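Local coordinates for protein antitoxin RnlB (Escherichia coli, PDB 6Y2P) that acts as the labile antitoxin of a type II toxin-antitoxin system, inhibiting the endonuclease activity of its cognate toxin RnlA, at residues M1-G6 against T95-N100; S27-I32 against G71-D76. All coordinates share one frame; numbering follows the deposited sequence.

Contact 1: M1-G6 against T95-N100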
loop_
_atom_site.group_PDB
_atom_site.type_symbol
_atom_site.label_atom_id
_atom_site.label_comp_id
_atom_site.label_asym_id
_atom_site.label_seq_id
_atom_site.Cartn_x
_atom_site.Cartn_y
_atom_site.Cartn_z
ATOM N N MET C 1 -0.694 16.610 -30.615
ATOM C CA MET C 1 -0.410 16.287 -29.219
ATOM C C MET C 1 -0.696 17.485 -28.328
ATOM O O MET C 1 -0.834 17.375 -27.090
ATOM C CB MET C 1 1.041 15.861 -29.059
ATOM C CG MET C 1 1.280 15.091 -27.795
ATOM S SD MET C 1 2.942 14.452 -27.732
ATOM C CE MET C 1 2.905 13.300 -29.112
ATOM N N PHE C 2 -0.842 18.626 -28.992
ATOM C CA PHE C 2 -1.072 19.889 -28.340
ATOM C C PHE C 2 -1.957 20.724 -29.241
ATOM O O PHE C 2 -2.036 20.487 -30.449
ATOM C CB PHE C 2 0.247 20.629 -28.077
ATOM C CG PHE C 2 1.000 20.959 -29.319
ATOM C CD1 PHE C 2 1.891 20.050 -29.863
ATOM C CD2 PHE C 2 0.801 22.170 -29.968
ATOM C CE1 PHE C 2 2.575 20.349 -31.044
ATOM C CE2 PHE C 2 1.484 22.476 -31.142
ATOM C CZ PHE C 2 2.369 21.560 -31.677
ATOM N N GLU C 3 -2.543 21.764 -28.640
ATOM C CA GLU C 3 -3.340 22.786 -29.310
ATOM C C GLU C 3 -3.010 24.132 -28.687
ATOM O O GLU C 3 -3.069 24.282 -27.461
ATOM C CB GLU C 3 -4.841 22.535 -29.176
ATOM C CG GLU C 3 -5.703 23.726 -29.619
ATOM C CD GLU C 3 -7.086 23.297 -30.095
ATOM O OE1 GLU C 3 -7.421 22.108 -29.899
ATOM O OE2 GLU C 3 -7.824 24.131 -30.677
ATOM N N ILE C 4 -2.618 25.090 -29.519
ATOM C CA ILE C 4 -2.460 26.457 -29.041
ATOM C C ILE C 4 -3.825 27.123 -28.947
ATOM O O ILE C 4 -4.504 27.329 -29.959
ATOM C CB ILE C 4 -1.482 27.238 -29.929
ATOM C CG1 ILE C 4 -0.093 26.676 -29.666
ATOM C CG2 ILE C 4 -1.477 28.708 -29.551
ATOM C CD1 ILE C 4 0.559 26.025 -30.832
ATOM N N THR C 5 -4.237 27.453 -27.720
ATOM C CA THR C 5 -5.545 28.050 -27.464
ATOM C C THR C 5 -5.496 29.570 -27.433
ATOM O O THR C 5 -6.487 30.215 -27.789
ATOM C CB THR C 5 -6.111 27.529 -26.140
ATOM O OG1 THR C 5 -5.164 27.752 -25.091
ATOM C CG2 THR C 5 -6.418 26.039 -26.236
ATOM N N GLY C 6 -4.361 30.157 -27.054
ATOM C CA GLY C 6 -4.256 31.607 -27.009
ATOM C C GLY C 6 -2.865 32.077 -27.365
ATOM O O GLY C 6 -1.865 31.403 -27.095
ATOM N N THR C 95 -11.606 25.640 -21.008
ATOM C CA THR C 95 -12.835 24.884 -20.789
ATOM C C THR C 95 -13.656 24.795 -22.069
ATOM O O THR C 95 -14.178 23.724 -22.413
ATOM C CB THR C 95 -13.654 25.538 -19.679
ATOM O OG1 THR C 95 -12.924 25.444 -18.455
ATOM C CG2 THR C 95 -14.994 24.850 -19.507
ATOM N N PHE C 96 -13.773 25.911 -22.793
ATOM C CA PHE C 96 -14.503 25.899 -24.059
ATOM C C PHE C 96 -13.846 24.968 -25.068
ATOM O O PHE C 96 -14.535 24.183 -25.739
ATOM C CB PHE C 96 -14.585 27.314 -24.621
ATOM C CG PHE C 96 -15.461 27.455 -25.827
ATOM C CD1 PHE C 96 -16.800 27.118 -25.774
ATOM C CD2 PHE C 96 -14.961 27.991 -27.001
ATOM C CE1 PHE C 96 -17.620 27.284 -26.877
ATOM C CE2 PHE C 96 -15.767 28.162 -28.107
ATOM C CZ PHE C 96 -17.100 27.807 -28.050
ATOM N N THR C 97 -12.508 25.021 -25.165
ATOM C CA THR C 97 -11.810 24.188 -26.141
ATOM C C THR C 97 -12.058 22.712 -25.863
ATOM O O THR C 97 -12.328 21.935 -26.788
ATOM C CB THR C 97 -10.312 24.531 -26.146
ATOM O OG1 THR C 97 -10.119 25.873 -26.622
ATOM C CG2 THR C 97 -9.526 23.569 -27.035
ATOM N N LEU C 98 -12.060 22.328 -24.585
ATOM C CA LEU C 98 -12.372 20.949 -24.226
ATOM C C LEU C 98 -13.807 20.619 -24.594
ATOM O O LEU C 98 -14.080 19.569 -25.186
ATOM C CB LEU C 98 -12.185 20.736 -22.723
ATOM C CG LEU C 98 -10.789 20.557 -22.162
ATOM C CD1 LEU C 98 -10.838 20.619 -20.670
ATOM C CD2 LEU C 98 -10.283 19.225 -22.612
ATOM N N ARG C 99 -14.724 21.553 -24.363
ATOM C CA ARG C 99 -16.111 21.202 -24.605
ATOM C C ARG C 99 -16.404 21.062 -26.088
ATOM O O ARG C 99 -17.312 20.311 -26.449
ATOM C CB ARG C 99 -17.028 22.244 -23.965
ATOM C CG ARG C 99 -17.577 21.776 -22.618
ATOM C CD ARG C 99 -18.795 22.553 -22.175
ATOM N NE ARG C 99 -18.429 23.654 -21.287
ATOM C CZ ARG C 99 -18.776 23.725 -20.007
ATOM N NH1 ARG C 99 -19.496 22.750 -19.462
ATOM N NH2 ARG C 99 -18.405 24.767 -19.272
ATOM N N ASN C 100 -15.592 21.669 -26.949
ATOM C CA ASN C 100 -15.742 21.536 -28.393
ATOM C C ASN C 100 -14.988 20.343 -28.968
ATOM O O ASN C 100 -15.029 20.134 -30.183
ATOM C CB ASN C 100 -15.266 22.797 -29.104
ATOM C CG ASN C 100 -16.062 24.011 -28.724
ATOM O OD1 ASN C 100 -17.143 23.888 -28.164
ATOM N ND2 ASN C 100 -15.522 25.199 -28.997
#
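Strand 2-7, an outermost strand of this chain's mixed sheet, meets the last turn of helix 88-99 where Glu3 and Thr5 both reach for Thr97. The two strand residues point from the same face of the sheet, and Thr97 comes toward them from the helix. Its methyl takes the Glu3 side: CG2 lies 3.8 Å from Glu3 OE1 and 3.9 Å from Glu3 CD, so the carboxylate end of the glutamate lies against a methyl group. Glu3 gets there with CG anti to the backbone N (chi1 168°) and the rest of the chain extended, approaching Thr97 from the opposite direction. The other half of the contact is a methyl from Thr5: its CG2 sits 3.7 Å from Thr97 OG1 and 4.0 Å from Thr97 CG2. No hydrogen bond joins the segments; Glu3 OE1 and the two hydroxyls find partners elsewhere. Thr97 OG1, anti to its carbonyl carbon (chi1 -66°), bonds back to Lys93 O in its own helix. Glu3 OE1 is tied to Tyr104 OH in helix 102-106, while Thr5 OG1 has a weak bond to Val16 O on the neighbouring strand. Met18 of that strand touches both threonines. With about 102 Å² buried, the chemistry implies a light van der Waals join, in which methyls lie against oxygens, Glu3 OE1 and Thr97 OG1, whose hydrogen bonds are made elsewhere.

Contact 2: S27-I32 against G71-D76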
loop_
_atom_site.group_PDB
_atom_site.type_symbol
_atom_site.label_atom_id
_atom_site.label_comp_id
_atom_site.label_asym_id
_atom_site.label_seq_id
_atom_site.Cartn_x
_atom_site.Cartn_y
_atom_site.Cartn_z
ATOM N N SER C 27 7.050 16.499 -24.096
ATOM C CA SER C 27 7.904 15.551 -24.784
ATOM C C SER C 27 7.993 15.866 -26.289
ATOM O O SER C 27 8.743 15.203 -27.015
ATOM C CB SER C 27 7.396 14.137 -24.569
ATOM O OG SER C 27 6.528 13.753 -25.630
ATOM N N SER C 28 7.216 16.840 -26.768
ATOM C CA SER C 28 7.187 17.247 -28.160
ATOM C C SER C 28 7.638 18.691 -28.315
ATOM O O SER C 28 7.253 19.377 -29.267
ATOM C CB SER C 28 5.786 17.137 -28.751
ATOM O OG SER C 28 5.218 15.872 -28.503
ATOM N N VAL C 29 8.505 19.182 -27.430
ATOM C CA VAL C 29 8.594 20.635 -27.348
ATOM C C VAL C 29 9.176 21.198 -28.615
ATOM O O VAL C 29 8.853 22.326 -28.995
ATOM C CB VAL C 29 9.433 21.083 -26.126
ATOM C CG1 VAL C 29 10.920 21.103 -26.446
ATOM C CG2 VAL C 29 8.978 22.455 -25.691
ATOM N N ASN C 30 9.988 20.422 -29.336
ATOM C CA ASN C 30 10.634 21.039 -30.486
ATOM C C ASN C 30 9.551 21.378 -31.522
ATOM O O ASN C 30 9.538 22.493 -32.059
ATOM C CB ASN C 30 11.822 20.177 -30.988
ATOM C CG ASN C 30 12.180 20.331 -32.480
ATOM O OD1 ASN C 30 11.761 21.262 -33.145
ATOM N ND2 ASN C 30 13.127 19.499 -32.922
ATOM N N GLU C 31 8.547 20.494 -31.698
ATOM C CA GLU C 31 7.408 20.820 -32.575
ATOM C C GLU C 31 6.696 22.091 -32.115
ATOM O O GLU C 31 6.413 22.982 -32.927
ATOM C CB GLU C 31 6.388 19.674 -32.612
ATOM C CG GLU C 31 6.782 18.421 -33.410
ATOM C CD GLU C 31 7.150 17.245 -32.522
ATOM O OE2 GLU C 31 8.006 17.429 -31.626
ATOM N N ILE C 32 6.434 22.208 -30.801
ATOM C CA ILE C 32 5.759 23.407 -30.309
ATOM C C ILE C 32 6.587 24.644 -30.625
ATOM O O ILE C 32 6.043 25.694 -30.988
ATOM C CB ILE C 32 5.433 23.298 -28.803
ATOM C CG1 ILE C 32 4.551 22.091 -28.519
ATOM C CG2 ILE C 32 4.733 24.565 -28.241
ATOM C CD1 ILE C 32 5.115 21.241 -27.443
ATOM N N GLY C 71 13.083 32.086 -29.334
ATOM C CA GLY C 71 12.339 31.042 -30.001
ATOM C C GLY C 71 12.621 29.647 -29.505
ATOM O O GLY C 71 12.140 28.682 -30.108
ATOM N N ARG C 72 13.327 29.496 -28.392
ATOM C CA ARG C 72 13.620 28.179 -27.855
ATOM C C ARG C 72 13.018 28.081 -26.452
ATOM O O ARG C 72 13.189 28.993 -25.638
ATOM C CB ARG C 72 15.131 27.934 -27.870
ATOM N N ILE C 73 12.263 27.014 -26.193
ATOM C CA ILE C 73 11.660 26.774 -24.880
ATOM C C ILE C 73 12.716 26.209 -23.931
ATOM O O ILE C 73 13.294 25.150 -24.191
ATOM C CB ILE C 73 10.435 25.844 -24.988
ATOM C CG1 ILE C 73 9.394 26.466 -25.922
ATOM C CG2 ILE C 73 9.792 25.576 -23.633
ATOM C CD1 ILE C 73 8.069 25.749 -25.934
ATOM N N MET C 74 12.971 26.932 -22.831
ATOM C CA MET C 74 14.005 26.576 -21.863
ATOM C C MET C 74 13.417 25.663 -20.800
ATOM O O MET C 74 12.649 26.109 -19.944
ATOM C CB MET C 74 14.603 27.837 -21.245
ATOM C CG MET C 74 15.013 28.854 -22.274
ATOM S SD MET C 74 16.694 28.611 -22.911
ATOM C CE MET C 74 16.433 27.585 -24.361
ATOM N N LEU C 75 13.822 24.394 -20.829
ATOM C CA LEU C 75 13.174 23.368 -20.036
ATOM C C LEU C 75 13.551 23.395 -18.563
ATOM O O LEU C 75 12.875 22.755 -17.748
ATOM C CB LEU C 75 13.499 21.991 -20.618
ATOM C CG LEU C 75 13.282 21.772 -22.108
ATOM C CD1 LEU C 75 13.859 20.437 -22.460
ATOM C CD2 LEU C 75 11.813 21.767 -22.361
ATOM N N ASP C 76 14.631 24.054 -18.186
ATOM C CA ASP C 76 14.980 24.063 -16.776
ATOM C C ASP C 76 14.392 25.250 -16.038
ATOM O O ASP C 76 14.774 25.502 -14.891
ATOM C CB ASP C 76 16.499 24.017 -16.612
ATOM C CG ASP C 76 17.169 25.287 -17.064
ATOM O OD1 ASP C 76 16.661 25.919 -18.024
ATOM O OD2 ASP C 76 18.205 25.641 -16.461
#
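Val29, in the first turn of helix 29-39, lays its CG2 methyl on Ile73 of strand 72-81, and this pair is the tight part of the contact. The methyl has four Ile73 atoms within 4.0 Å, CD1 at 3.4 Å and both CB and CG2 at 3.8 Å among them, so it rests along the branched side chain instead of on its end alone. With CG1 set between the backbone N and the carbonyl carbon (chi1 85°), CG2 falls anti to the N and is the methyl that meets Ile73. Ile32, one turn further on, closes in from the helix with CG2 at 4.2 Å from Ile73 CD1, and both isoleucines are buried. Beside them Glu33 adds a polar tie, its OE1 accepting a hydrogen bond from Ile73 N. The other side is looser: a single approach, Val29 CG1 to Leu75 CD2 at 4.2 Å, reaches Leu75, which is partly exposed where the chain turns a corner. There it also packs on an apolar side chain of another protein chain in the assembly. Apolar packing across the two segments suits a helix laid on a sheet, here the helix of a beta-alpha-beta crossover that links the adjacent parallel strands 13-19 and 46-51.

Both contacts set a helix against an outermost strand of the same five-stranded sheet, but at opposite edges of it and with centres about 19 Å apart. In contact 1 the helix comes late in the chain; in contact 2 it is the crossover helix. That helix also meets strand 2-7, where Phe2 packs on Ile32, while Glu3 and Thr5 turn the other way, so the sheet carries helices on both faces. Each contact is partly buried, but the centre of contact 1 lies about 8 Å from the chain's centre and that of contact 2 about 12 Å, on a side that other chains reach. Contact 1 is mixed in chemistry; contact 2 is aliphatic and buries more surface.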